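Local coordinates for protein homocysteine S-methyltransferase (Escherichia coli, PDB 5DMM) that transfers a methyl group from S-methylmethionine, or less efficiently S-adenosylmethionine, to homocysteine to make methionine, with zinc as cofactor, at residues A[195-200]-A[207-212]. Sequence-based numbering, arbitrary orientation.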
loop_
_atom_site.group_PDB
_atom_site.type_symbol
_atom_site.label_atom_id
_atom_site.label_comp_id
_atom_site.label_asym_id
_atom_site.label_seq_id
_atom_site.Cartn_x
_atom_site.Cartn_y
_atom_site.Cartn_z
ATOM N N PHE A 195 -2.608 2.269 -8.373
ATOM C CA PHE A 195 -3.294 3.451 -8.898
ATOM C C PHE A 195 -4.791 3.479 -8.618
ATOM O O PHE A 195 -5.426 2.423 -8.493
ATOM C CB PHE A 195 -3.100 3.532 -10.422
ATOM C CG PHE A 195 -1.708 3.216 -10.867
ATOM C CD1 PHE A 195 -0.649 4.020 -10.476
ATOM C CD2 PHE A 195 -1.456 2.115 -11.663
ATOM C CE1 PHE A 195 0.640 3.731 -10.873
ATOM C CE2 PHE A 195 -0.163 1.819 -12.067
ATOM C CZ PHE A 195 0.884 2.627 -11.667
ATOM N N THR A 196 -5.358 4.686 -8.554
ATOM C CA THR A 196 -6.810 4.843 -8.674
ATOM C C THR A 196 -7.140 5.260 -10.108
ATOM O O THR A 196 -6.309 5.865 -10.802
ATOM C CB THR A 196 -7.401 5.873 -7.687
ATOM O OG1 THR A 196 -6.853 7.171 -7.943
ATOM C CG2 THR A 196 -7.125 5.453 -6.259
ATOM N N LEU A 197 -8.353 4.932 -10.544
ATOM C CA LEU A 197 -8.703 5.018 -11.956
ATOM C C LEU A 197 -9.909 5.900 -12.223
ATOM O O LEU A 197 -10.800 6.026 -11.380
ATOM C CB LEU A 197 -8.976 3.615 -12.513
ATOM C CG LEU A 197 -7.817 2.625 -12.410
ATOM C CD1 LEU A 197 -8.241 1.276 -12.922
ATOM C CD2 LEU A 197 -6.576 3.110 -13.157
ATOM N N ARG A 198 -9.921 6.498 -13.406
ATOM C CA ARG A 198 -11.074 7.210 -13.933
ATOM C C ARG A 198 -12.011 6.201 -14.605
ATOM O O ARG A 198 -13.237 6.268 -14.472
ATOM C CB ARG A 198 -10.614 8.284 -14.927
ATOM C CG ARG A 198 -11.722 8.997 -15.665
ATOM C CD ARG A 198 -11.163 10.147 -16.498
ATOM N NE ARG A 198 -10.666 11.238 -15.657
ATOM C CZ ARG A 198 -10.354 12.454 -16.100
ATOM N NH1 ARG A 198 -10.489 12.751 -17.387
ATOM N NH2 ARG A 198 -9.907 13.381 -15.257
ATOM N N ASP A 199 -11.401 5.265 -15.323
ATOM C CA ASP A 199 -12.103 4.160 -15.958
ATOM C C ASP A 199 -11.101 3.031 -16.126
ATOM O O ASP A 199 -9.960 3.149 -15.683
ATOM C CB ASP A 199 -12.699 4.577 -17.306
ATOM C CG ASP A 199 -11.679 5.226 -18.221
ATOM O OD1 ASP A 199 -10.752 4.531 -18.679
ATOM O OD2 ASP A 199 -11.805 6.439 -18.489
ATOM N N SER A 200 -11.505 1.947 -16.781
ATOM C CA SER A 200 -10.655 0.768 -16.850
ATOM C C SER A 200 -9.351 0.973 -17.633
ATOM O O SER A 200 -8.464 0.121 -17.570
ATOM C CB SER A 200 -11.431 -0.403 -17.449
ATOM O OG SER A 200 -11.658 -0.186 -18.826
ATOM N N THR A 207 -4.744 10.239 -17.490
ATOM C CA THR A 207 -3.634 9.628 -18.222
ATOM C C THR A 207 -3.951 8.200 -18.668
ATOM O O THR A 207 -4.367 7.376 -17.868
ATOM C CB THR A 207 -2.345 9.602 -17.357
ATOM O OG1 THR A 207 -2.088 10.907 -16.832
ATOM C CG2 THR A 207 -1.145 9.145 -18.185
ATOM N N PRO A 208 -3.742 7.900 -19.955
ATOM C CA PRO A 208 -3.868 6.510 -20.407
ATOM C C PRO A 208 -2.921 5.588 -19.633
ATOM O O PRO A 208 -1.761 5.935 -19.438
ATOM C CB PRO A 208 -3.475 6.588 -21.892
ATOM C CG PRO A 208 -3.772 8.012 -22.278
ATOM C CD PRO A 208 -3.400 8.813 -21.063
ATOM N N LEU A 209 -3.405 4.429 -19.200
ATOM C CA LEU A 209 -2.557 3.521 -18.438
ATOM C C LEU A 209 -1.343 3.037 -19.231
ATOM O O LEU A 209 -0.312 2.734 -18.636
ATOM C CB LEU A 209 -3.371 2.330 -17.932
ATOM C CG LEU A 209 -4.264 2.643 -16.730
ATOM C CD1 LEU A 209 -5.203 1.471 -16.439
ATOM C CD2 LEU A 209 -3.396 2.962 -15.517
ATOM N N ARG A 210 -1.447 2.970 -20.563
ATOM C CA ARG A 210 -0.295 2.584 -21.369
ATOM C C ARG A 210 0.878 3.542 -21.114
ATOM O O ARG A 210 2.034 3.123 -21.093
ATOM C CB ARG A 210 -0.661 2.537 -22.872
ATOM C CG ARG A 210 -0.867 3.896 -23.531
ATOM C CD ARG A 210 -1.242 3.767 -25.022
ATOM N NE ARG A 210 -2.692 3.833 -25.175
ATOM C CZ ARG A 210 -3.362 4.942 -25.467
ATOM N NH1 ARG A 210 -4.685 4.914 -25.564
ATOM N NH2 ARG A 210 -2.705 6.074 -25.671
ATOM N N ASP A 211 0.578 4.819 -20.887
ATOM C CA ASP A 211 1.618 5.811 -20.629
ATOM C C ASP A 211 2.235 5.640 -19.239
ATOM O O ASP A 211 3.435 5.879 -19.051
ATOM C CB ASP A 211 1.063 7.234 -20.775
ATOM C CG ASP A 211 0.622 7.543 -22.196
ATOM O OD1 ASP A 211 1.152 6.904 -23.121
ATOM O OD2 ASP A 211 -0.244 8.420 -22.387
ATOM N N VAL A 212 1.417 5.231 -18.273
ATOM C CA VAL A 212 1.904 5.022 -16.909
ATOM C C VAL A 212 2.825 3.813 -16.887
ATOM O O VAL A 212 3.919 3.865 -16.333
ATOM C CB VAL A 212 0.751 4.824 -15.913
ATOM C CG1 VAL A 212 1.298 4.665 -14.489
ATOM C CG2 VAL A 212 -0.219 6.007 -15.980
#
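Phe195 and Val212 reach for each other from opposite directions, and the far end of the ring meets a single methyl: CZ lies 3.5 Å from Val212 CG1, with CE1 of the ring at 3.8 Å from that same carbon. The methyl comes in obliquely to the ring. Val212 presents it because CG1 sits anti to the backbone N (chi1 -178°), pointing off the first turn of its helix. Three residues earlier, at the start of the same helix, Leu209 brings its forked end across Leu197 at about a right angle; Leu197 CD2 rests 3.9 Å from Leu209 CD1 and 4.0 Å from Leu209 CD2. The CD1 methyl of Leu209 also lies 3.7 Å from Ser200 O, a buried carbonyl oxygen that has no hydrogen-bond partner in the model. This is the beta-alpha connection of a TIM barrel: strand 191-197 ends, the chain turns a corner at Arg198, and helix 209-217 folds back against the strand, with Pro208 at the N-cap position and its O accepting the N-H of Asp211. Neighbouring helices pack Ile176 on Phe195 and Ala238 on Leu197. Backbone hydrogen bonds tie Phe195 to Gly226 of adjacent strand 222-228, and Leu209 to Glu201.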